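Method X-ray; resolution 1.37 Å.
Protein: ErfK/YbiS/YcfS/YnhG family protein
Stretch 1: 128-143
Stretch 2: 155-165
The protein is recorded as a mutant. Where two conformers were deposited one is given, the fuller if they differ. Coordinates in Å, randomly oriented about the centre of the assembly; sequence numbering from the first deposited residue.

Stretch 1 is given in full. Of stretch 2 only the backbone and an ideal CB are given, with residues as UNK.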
ATOM      1  N   ALA A 128      -5.634   0.884  18.792  1.00 21.03           N
ATOM      2  CA  ALA A 128      -4.946   1.029  17.538  1.00 17.89           C
ATOM      3  C   ALA A 128      -5.892   1.232  16.340  1.00 19.64           C
ATOM      4  O   ALA A 128      -5.896   0.522  15.354  1.00 21.86           O
ATOM      5  CB  ALA A 128      -4.080  -0.158  17.299  1.00 19.99           C
ATOM      6  N   THR A 129      -6.643   2.264  16.411  1.00 19.39           N
ATOM      7  CA  THR A 129      -7.565   2.700  15.391  0.50 18.00           C
ATOM      8  C   THR A 129      -6.864   3.709  14.473  1.00 20.46           C
ATOM      9  O   THR A 129      -6.231   4.620  14.974  1.00 31.33           O
ATOM     10  CB  THR A 129      -8.818   3.382  16.072  0.50 18.70           C
ATOM     11  OG1 THR A 129      -9.422   2.479  17.010  0.50 29.40           O
ATOM     12  CG2 THR A 129      -9.854   3.870  15.024  0.50 20.37           C
ATOM     13  N   THR A 130      -7.077   3.611  13.185  1.00 16.43           N
ATOM     14  CA  THR A 130      -6.682   4.644  12.241  1.00 15.05           C
ATOM     15  C   THR A 130      -7.850   5.508  11.982  1.00 16.33           C
ATOM     16  O   THR A 130      -8.942   4.978  11.666  1.00 18.41           O
ATOM     17  CB  THR A 130      -6.208   3.972  10.936  1.00 14.69           C
ATOM     18  OG1 THR A 130      -5.045   3.145  11.230  1.00 15.40           O
ATOM     19  CG2 THR A 130      -5.848   4.979   9.879  1.00 15.72           C
ATOM     20  N   PRO A 131      -7.690   6.813  12.095  1.00 16.81           N
ATOM     21  CA  PRO A 131      -8.872   7.614  11.954  1.00 19.56           C
ATOM     22  C   PRO A 131      -9.352   7.746  10.517  1.00 17.87           C
ATOM     23  O   PRO A 131      -8.566   7.808   9.605  1.00 20.31           O
ATOM     24  CB  PRO A 131      -8.439   9.011  12.447  1.00 24.96           C
ATOM     25  CG  PRO A 131      -6.979   9.010  12.309  1.00 30.43           C
ATOM     26  CD  PRO A 131      -6.523   7.592  12.473  1.00 18.68           C
ATOM     27  N   ARG A 132     -10.642   7.757  10.351  1.00 18.41           N
ATOM     28  CA  ARG A 132     -11.313   8.052   9.128  1.00 16.74           C
ATOM     29  C   ARG A 132     -11.576   9.541   9.064  1.00 16.97           C
ATOM     30  O   ARG A 132     -11.865  10.201  10.083  1.00 20.01           O
ATOM     31  CB  ARG A 132     -12.642   7.311   8.986  1.00 19.67           C
ATOM     32  CG  ARG A 132     -12.429   5.853   8.739  1.00 23.49           C
ATOM     33  CD  ARG A 132     -13.688   4.973   8.793  1.00 37.78           C
ATOM     34  NE  ARG A 132     -13.207   3.587   9.162  1.00 54.28           N
ATOM     35  CZ  ARG A 132     -13.044   2.392   8.503  1.00 46.16           C
ATOM     36  NH1 ARG A 132     -13.340   1.914   7.142  1.00 37.17           N
ATOM     37  NH2 ARG A 132     -12.453   1.533   9.286  1.00 41.99           N
ATOM     38  N   GLY A 133     -11.445  10.116   7.880  1.00 15.40           N
ATOM     39  CA  GLY A 133     -11.661  11.531   7.697  1.00 14.73           C
ATOM     40  C   GLY A 133     -10.805  12.169   6.673  1.00 13.49           C
ATOM     41  O   GLY A 133     -10.217  11.514   5.847  1.00 15.36           O
ATOM     42  N   ASP A 134     -10.867  13.527   6.667  1.00 15.41           N
ATOM     43  CA  ASP A 134     -10.283  14.294   5.629  1.00 14.33           C
ATOM     44  C   ASP A 134      -9.216  15.206   6.263  1.00 14.25           C
ATOM     45  O   ASP A 134      -9.602  16.154   6.963  1.00 13.99           O
ATOM     46  CB  ASP A 134     -11.410  15.077   5.012  1.00 16.92           C
ATOM     47  CG  ASP A 134     -11.228  15.496   3.672  1.00 20.17           C
ATOM     48  OD1 ASP A 134     -10.139  15.748   3.244  1.00 22.26           O
ATOM     49  OD2 ASP A 134     -12.333  15.690   3.005  1.00 26.28           O
ATOM     50  N   PHE A 135      -7.967  14.870   6.030  1.00 12.64           N
ATOM     51  CA  PHE A 135      -6.838  15.444   6.725  1.00 12.21           C
ATOM     52  C   PHE A 135      -5.831  16.003   5.727  1.00 12.84           C
ATOM     53  O   PHE A 135      -6.123  16.061   4.503  1.00 13.05           O
ATOM     54  CB  PHE A 135      -6.169  14.378   7.610  1.00 13.14           C
ATOM     55  CG  PHE A 135      -7.093  13.770   8.561  1.00 14.36           C
ATOM     56  CD1 PHE A 135      -7.540  14.417   9.686  1.00 17.92           C
ATOM     57  CD2 PHE A 135      -7.574  12.441   8.399  1.00 15.61           C
ATOM     58  CE1 PHE A 135      -8.475  13.832  10.552  1.00 19.02           C
ATOM     59  CE2 PHE A 135      -8.443  11.880   9.300  1.00 16.39           C
ATOM     60  CZ  PHE A 135      -8.903  12.569  10.382  1.00 16.09           C
ATOM     61  N   ALA A 136      -4.675  16.461   6.159  1.00 13.08           N
ATOM     62  CA  ALA A 136      -3.652  16.985   5.279  1.00 13.25           C
ATOM     63  C   ALA A 136      -2.291  16.734   5.915  1.00 12.13           C
ATOM     64  O   ALA A 136      -2.137  16.771   7.112  1.00 13.78           O
ATOM     65  CB  ALA A 136      -3.855  18.503   5.065  1.00 16.46           C
ATOM     66  N   VAL A 137      -1.306  16.495   5.044  1.00 11.98           N
ATOM     67  CA  VAL A 137       0.062  16.426   5.495  1.00 12.16           C
ATOM     68  C   VAL A 137       0.449  17.756   6.132  1.00 12.09           C
ATOM     69  O   VAL A 137       0.313  18.806   5.456  1.00 14.46           O
ATOM     70  CB  VAL A 137       1.029  16.079   4.344  1.00 12.76           C
ATOM     71  CG1 VAL A 137       2.455  16.095   4.805  1.00 13.10           C
ATOM     72  CG2 VAL A 137       0.651  14.746   3.689  1.00 13.34           C
ATOM     73  N   TYR A 138       0.916  17.722   7.364  1.00 12.77           N
ATOM     74  CA  TYR A 138       1.245  18.968   8.073  1.00 13.31           C
ATOM     75  C   TYR A 138       2.707  19.053   8.486  1.00 13.52           C
ATOM     76  O   TYR A 138       3.228  20.126   8.817  1.00 14.78           O
ATOM     77  CB  TYR A 138       0.346  19.227   9.290  1.00 14.63           C
ATOM     78  CG  TYR A 138       0.640  18.332  10.483  1.00 12.83           C
ATOM     79  CD1 TYR A 138       0.042  17.076  10.614  1.00 12.77           C
ATOM     80  CD2 TYR A 138       1.496  18.747  11.461  1.00 13.44           C
ATOM     81  CE1 TYR A 138       0.360  16.291  11.725  1.00 13.00           C
ATOM     82  CE2 TYR A 138       1.786  18.017  12.547  1.00 14.68           C
ATOM     83  CZ  TYR A 138       1.245  16.762  12.679  1.00 14.23           C
ATOM     84  OH  TYR A 138       1.590  16.037  13.738  1.00 15.23           O
HETATM   85  N   MSE A 139       3.348  17.895   8.511  1.00 12.48           N
HETATM   86  CA  MSE A 139       4.818  17.751   8.789  0.50 12.54           C
HETATM   87  C   MSE A 139       5.414  16.521   8.218  1.00 11.78           C
HETATM   88  O   MSE A 139       4.625  15.607   7.906  1.00 12.89           O
HETATM   89  CB  MSE A 139       4.979  17.853  10.313  0.50 17.55           C
HETATM   90  CG  MSE A 139       6.459  17.607  10.825  0.50 17.70           C
HETATM   91 SE   MSE A 139       6.700  17.691  12.731  0.30 15.80          SE
HETATM   92  CE  MSE A 139       4.906  17.419  12.918  0.50 10.97           C
ATOM     93  N   GLN A 140       6.698  16.458   8.053  1.00 13.97           N
ATOM     94  CA  GLN A 140       7.331  15.298   7.537  1.00 13.67           C
ATOM     95  C   GLN A 140       8.713  15.238   8.163  1.00 13.70           C
ATOM     96  O   GLN A 140       9.232  16.266   8.565  1.00 15.29           O
ATOM     97  CB  GLN A 140       7.290  15.272   6.045  1.00 15.27           C
ATOM     98  CG  GLN A 140       8.072  16.402   5.429  1.00 16.97           C
ATOM     99  CD  GLN A 140       7.749  16.541   3.952  1.00 17.79           C
ATOM    100  OE1 GLN A 140       6.743  16.079   3.503  1.00 29.85           O
ATOM    101  NE2 GLN A 140       8.581  17.120   3.227  1.00 19.57           N
ATOM    102  N   ARG A 141       9.254  14.033   8.269  1.00 13.92           N
ATOM    103  CA  ARG A 141      10.597  13.879   8.773  1.00 14.75           C
ATOM    104  C   ARG A 141      11.324  12.984   7.818  1.00 14.08           C
ATOM    105  O   ARG A 141      10.975  11.778   7.675  1.00 16.98           O
ATOM    106  CB  ARG A 141      10.542  13.371  10.250  1.00 15.74           C
ATOM    107  CG  ARG A 141       9.970  14.321  11.261  1.00 16.69           C
ATOM    108  CD  ARG A 141       9.828  13.802  12.685  1.00 20.17           C
ATOM    109  NE  ARG A 141       9.375  14.866  13.588  1.00 22.24           N
ATOM    110  CZ  ARG A 141       8.807  14.684  14.769  1.00 23.02           C
ATOM    111  NH1 ARG A 141       8.539  13.440  15.176  1.00 27.00           N
ATOM    112  NH2 ARG A 141       8.518  15.769  15.539  1.00 26.65           N
ATOM    113  N   ASP A 142      12.354  13.508   7.107  1.00 16.64           N
ATOM    114  CA  ASP A 142      12.996  12.892   5.967  1.00 19.01           C
ATOM    115  C   ASP A 142      14.176  12.017   6.307  1.00 22.37           C
ATOM    116  O   ASP A 142      15.318  12.315   5.943  1.00 24.44           O
ATOM    117  CB  ASP A 142      13.456  13.959   4.957  1.00 20.76           C
ATOM    118  CG  ASP A 142      13.914  13.415   3.628  1.00 28.55           C
ATOM    119  OD1 ASP A 142      13.718  12.209   3.376  1.00 28.38           O
ATOM    120  OD2 ASP A 142      14.433  14.277   2.823  1.00 39.29           O
ATOM    121  N   GLY A 143      13.882  10.891   6.883  1.00 18.64           N
ATOM    122  CA  GLY A 143      14.844   9.845   7.328  1.00 19.15           C
ATOM    123  C   GLY A 143      14.077   8.837   8.204  1.00 16.19           C
ATOM    124  O   GLY A 143      12.828   8.714   8.171  1.00 15.85           O
ATOM    125  N   UNK A 155      10.057   4.993   8.302  1.00 12.70           N
ATOM    126  CA  UNK A 155      10.864   5.538   7.193  1.00 12.87           C
ATOM    127  C   UNK A 155      10.177   6.684   6.499  1.00 12.43           C
ATOM    128  O   UNK A 155       9.087   6.479   5.912  1.00 13.25           O
ATOM    129  CB  UNK A 155      11.177   4.445   6.169  1.00 12.87           C
ATOM    130  N   UNK A 156      10.724   7.877   6.569  1.00 12.31           N
ATOM    131  CA  UNK A 156      10.220   9.046   5.881  1.00 12.26           C
ATOM    132  C   UNK A 156       8.738   9.285   6.149  1.00 10.81           C
ATOM    133  O   UNK A 156       7.973   9.457   5.183  1.00 12.31           O
ATOM    134  CB  UNK A 156      10.461   8.905   4.377  1.00 12.26           C
ATOM    135  N   UNK A 157       8.352   9.402   7.423  1.00 12.65           N
ATOM    136  CA  UNK A 157       6.928   9.698   7.700  1.00 12.06           C
ATOM    137  C   UNK A 157       6.460  11.066   7.185  1.00 12.92           C
ATOM    138  O   UNK A 157       7.154  12.056   7.315  1.00 13.66           O
ATOM    139  CB  UNK A 157       6.679   9.629   9.208  1.00 12.06           C
ATOM    140  N   UNK A 158       5.225  11.005   6.720  1.00 11.73           N
ATOM    141  CA  UNK A 158       4.441  12.159   6.378  1.00 12.60           C
ATOM    142  C   UNK A 158       3.210  12.190   7.315  1.00 12.18           C
ATOM    143  O   UNK A 158       2.369  11.252   7.267  1.00 13.22           O
ATOM    144  CB  UNK A 158       4.036  12.125   4.903  1.00 12.60           C
ATOM    145  N   UNK A 159       3.185  13.107   8.245  1.00 11.74           N
ATOM    146  CA  UNK A 159       2.220  13.131   9.298  1.00 10.84           C
ATOM    147  C   UNK A 159       0.956  13.875   8.853  1.00 11.28           C
ATOM    148  O   UNK A 159       1.050  14.944   8.266  1.00 12.65           O
ATOM    149  CB  UNK A 159       2.823  13.774  10.548  1.00 10.84           C
ATOM    150  N   UNK A 160      -0.224  13.302   9.130  1.00 12.93           N
ATOM    151  CA  UNK A 160      -1.490  13.907   8.758  1.00 12.45           C
ATOM    152  C   UNK A 160      -2.433  14.176   9.894  1.00 12.54           C
ATOM    153  O   UNK A 160      -3.408  14.947   9.697  1.00 13.74           O
ATOM    154  CB  UNK A 160      -2.199  13.011   7.740  1.00 12.45           C
ATOM    155  N   UNK A 161      -2.259  13.633  11.104  1.00 11.55           N
ATOM    156  CA  UNK A 161      -3.091  13.990  12.259  1.00 12.66           C
ATOM    157  C   UNK A 161      -2.341  13.607  13.502  1.00 12.95           C
ATOM    158  O   UNK A 161      -2.221  12.410  13.778  1.00 14.21           O
ATOM    159  CB  UNK A 161      -4.459  13.306  12.214  1.00 12.66           C
ATOM    160  N   UNK A 162      -1.783  14.552  14.212  1.00 14.54           N
ATOM    161  CA  UNK A 162      -0.992  14.223  15.386  1.00 15.88           C
ATOM    162  C   UNK A 162       0.091  13.229  14.961  1.00 13.90           C
ATOM    163  O   UNK A 162       0.869  13.491  14.028  1.00 14.80           O
ATOM    164  CB  UNK A 162      -1.867  13.652  16.504  1.00 15.88           C
ATOM    165  N   UNK A 163       0.230  12.156  15.717  1.00 14.31           N
ATOM    166  CA  UNK A 163       1.215  11.143  15.426  1.00 14.52           C
ATOM    167  C   UNK A 163       0.920  10.198  14.305  1.00 13.88           C
ATOM    168  O   UNK A 163       1.712   9.378  13.938  1.00 16.81           O
ATOM    169  CB  UNK A 163       1.453  10.315  16.690  1.00 14.52           C
ATOM    170  N   UNK A 164      -0.262  10.296  13.759  1.00 12.66           N
ATOM    171  CA  UNK A 164      -0.695   9.449  12.661  1.00 13.14           C
ATOM    172  C   UNK A 164      -0.042   9.936  11.365  1.00 13.03           C
ATOM    173  O   UNK A 164      -0.158  11.111  10.943  1.00 14.47           O
ATOM    174  CB  UNK A 164      -2.220   9.449  12.541  1.00 13.14           C
ATOM    175  N   UNK A 165       0.719   8.991  10.758  1.00 12.53           N
ATOM    176  CA  UNK A 165       1.488   9.229   9.590  1.00 11.91           C
ATOM    177  C   UNK A 165       1.362   8.099   8.613  1.00 12.64           C
ATOM    178  O   UNK A 165       1.031   6.964   8.950  1.00 12.90           O
ATOM    179  CB  UNK A 165       2.955   9.461   9.958  1.00 11.91           C
TER

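The first half of stretch 2, up to about 160, runs antiparallel to residues 137-142 of stretch 1, and that backbone pairing sets the register before any side chain is chosen.

At position 155 the CA-to-CB bond points away, and stretch 1 offers little beyond the backbone of Gly-143, so many side chains would fit. The residue is Trp-155, whose CA-to-CB bond points away but whose ring end comes back near Gly-143.

Position 156 has phi/psi of 52/56, a left-handed conformation easiest for Gly, Asn or Asp. Its N donates to Gly-143 O (2.8 Å), and its ideal CB lies 4.7 Å from Asp-142 OD1, so a long cation would also pay. Arg-156 takes the charge: its NE reaches Asp-142 OD1 at 2.8 Å in a salt bridge, although the hydrogen bond itself is weak in angle.

Position 157 needs no N-H for stretch 1, while its O accepts from Arg-141 N (3.0 Å). With phi at -64°, proline is allowed, as are small or beta-branched residues. Pro-157 sets its ring beside the aliphatic part of Arg-141, its CG 4.1 Å from Arg-141 CB.

At 158, a non-hydrogen-bonded pair with Gln-140, the ideal CB stands 4.3 Å from Val-137 CG1 and 4.7 Å from Gln-140 CB. An aliphatic stem is welcome, and the amide of Gln-140 invites a polar tip; Lys, Arg or Gln could serve. Lys-158 supplies both, with CB 4.2 Å from Val-137 CG1 and NZ donating to Gln-140 OE1 at 2.6 Å.

Position 159 is the hydrogen-bonded partner of Met-139: its N donates to Met-139 O and its O accepts from Tyr-138 N, both at 2.9 Å. On the face of Met-139, the CB site lies 3.7 Å from Tyr-138 CE1, favouring a large apolar or aromatic group. Tyr-159 lays its ring with Met-139 O and Gln-140 CA at the edge; its CD1 is 4.4 Å from Met-139 CG.

At 160 the chain turns a corner. The CB site is 4.2 Å from Phe-135 CB, with Pro-131 farther along, so Leu, Met or an aromatic would suit. Phe-160 meets Phe-135 obliquely, CD1 to CD2 4.0 Å, and has Pro-131 CG at its ring edge. Water 1 joins its O (2.6 Å) to Ala-136 N (3.0 Å).

The CB of 161 lies over one face of the Phe-135 ring, and Pro-131 is near; a long, partly aliphatic chain fits. Arg-161 places CD 3.6 Å from Phe-135 CE1 and 3.9 Å from Pro-131 CG.

Positions 162 and 163 are the middle of a type II' turn. At 162, phi of 55° and psi of -132° favour glycine; Gly-162 O accepts from Tyr-138 OH (2.7 Å). Position 163 meets nothing here, and Gly-163 is one of many possibilities.

Position 164 points toward Pro-131, which suits an aromatic face. Tyr-164 provides it: Pro-131 CD sits 3.7 Å from the ring centroid, a CH-pi contact.

Position 165 touches nothing in stretch 1, which sets no requirement; it is Ala-165.

Stretch 2 155-165: WRPKYFRGGYA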
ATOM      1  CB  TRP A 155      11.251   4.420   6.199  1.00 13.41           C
ATOM      2  CG  TRP A 155      12.050   4.921   5.041  1.00 14.43           C
ATOM      3  CD1 TRP A 155      11.634   4.973   3.745  1.00 15.43           C
ATOM      4  CD2 TRP A 155      13.389   5.411   5.071  1.00 15.55           C
ATOM      5  NE1 TRP A 155      12.673   5.473   2.960  1.00 16.27           N
ATOM      6  CE2 TRP A 155      13.748   5.734   3.763  1.00 16.78           C
ATOM      7  CE3 TRP A 155      14.327   5.647   6.103  1.00 19.06           C
ATOM      8  CZ2 TRP A 155      14.979   6.298   3.459  1.00 21.33           C
ATOM      9  CZ3 TRP A 155      15.507   6.234   5.812  1.00 19.98           C
ATOM     10  CH2 TRP A 155      15.849   6.534   4.496  1.00 21.21           C
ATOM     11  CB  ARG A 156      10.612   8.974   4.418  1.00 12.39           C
ATOM     12  CG  ARG A 156      12.092   8.737   4.124  1.00 14.60           C
ATOM     13  CD  ARG A 156      12.406   8.786   2.649  1.00 13.90           C
ATOM     14  NE  ARG A 156      12.422  10.108   2.100  1.00 14.25           N
ATOM     15  CZ  ARG A 156      12.559  10.349   0.834  1.00 15.63           C
ATOM     16  NH1 ARG A 156      12.508   9.389  -0.055  1.00 16.03           N
ATOM     17  NH2 ARG A 156      12.758  11.618   0.426  1.00 17.26           N
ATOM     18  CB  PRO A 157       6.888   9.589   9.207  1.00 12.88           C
ATOM     19  CG  PRO A 157       8.276   9.978   9.676  1.00 13.55           C
ATOM     20  CD  PRO A 157       9.172   9.341   8.654  1.00 13.53           C
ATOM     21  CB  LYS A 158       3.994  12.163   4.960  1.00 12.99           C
ATOM     22  CG  LYS A 158       5.144  12.299   4.005  1.00 16.17           C
ATOM     23  CD  LYS A 158       4.874  12.988   2.844  1.00 34.45           C
ATOM     24  CE  LYS A 158       6.022  13.101   1.904  1.00 30.08           C
ATOM     25  NZ  LYS A 158       6.321  14.489   1.431  1.00 23.21           N
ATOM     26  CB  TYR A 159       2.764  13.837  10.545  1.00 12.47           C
ATOM     27  CG  TYR A 159       3.948  13.204  11.128  1.00 13.28           C
ATOM     28  CD1 TYR A 159       5.207  13.384  10.608  1.00 14.93           C
ATOM     29  CD2 TYR A 159       3.824  12.404  12.240  1.00 14.12           C
ATOM     30  CE1 TYR A 159       6.320  12.770  11.134  1.00 15.23           C
ATOM     31  CE2 TYR A 159       4.946  11.799  12.813  1.00 14.79           C
ATOM     32  CZ  TYR A 159       6.204  12.013  12.272  1.00 15.56           C
ATOM     33  OH  TYR A 159       7.351  11.410  12.814  1.00 17.75           O
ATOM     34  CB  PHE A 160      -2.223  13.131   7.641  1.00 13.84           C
ATOM     35  CG  PHE A 160      -2.565  11.692   8.055  1.00 13.41           C
ATOM     36  CD1 PHE A 160      -3.750  11.397   8.700  1.00 14.13           C
ATOM     37  CD2 PHE A 160      -1.717  10.628   7.785  1.00 14.19           C
ATOM     38  CE1 PHE A 160      -4.089  10.122   9.068  1.00 13.48           C
ATOM     39  CE2 PHE A 160      -2.045   9.364   8.176  1.00 13.75           C
ATOM     40  CZ  PHE A 160      -3.204   9.124   8.832  1.00 13.68           C
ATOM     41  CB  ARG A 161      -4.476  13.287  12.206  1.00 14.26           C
ATOM     42  CG  ARG A 161      -5.412  13.753  13.286  1.00 15.64           C
ATOM     43  CD  ARG A 161      -6.531  12.746  13.417  1.00 21.35           C
ATOM     44  NE  ARG A 161      -7.616  13.137  14.197  1.00 22.34           N
ATOM     45  CZ  ARG A 161      -7.995  12.591  15.327  1.00 30.68           C
ATOM     46  NH1 ARG A 161      -7.187  11.820  15.971  1.00 28.07           N
ATOM     47  NH2 ARG A 161      -9.137  12.973  15.895  1.00 24.10           N
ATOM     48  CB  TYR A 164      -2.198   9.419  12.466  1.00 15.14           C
ATOM     49  CG  TYR A 164      -2.945   8.835  13.627  1.00 14.88           C
ATOM     50  CD1 TYR A 164      -3.096   7.466  13.737  1.00 17.42           C
ATOM     51  CD2 TYR A 164      -3.539   9.577  14.567  1.00 17.91           C
ATOM     52  CE1 TYR A 164      -3.710   6.869  14.802  1.00 21.19           C
ATOM     53  CE2 TYR A 164      -4.193   9.018  15.618  1.00 20.77           C
ATOM     54  CZ  TYR A 164      -4.311   7.645  15.732  1.00 22.00           C
ATOM     55  OH  TYR A 164      -4.971   7.113  16.824  1.00 26.06           O
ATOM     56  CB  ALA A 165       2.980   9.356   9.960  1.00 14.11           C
TER
HETATM   57  O   HOH W   1      -4.523  17.231   9.010  1.00 23.90           O
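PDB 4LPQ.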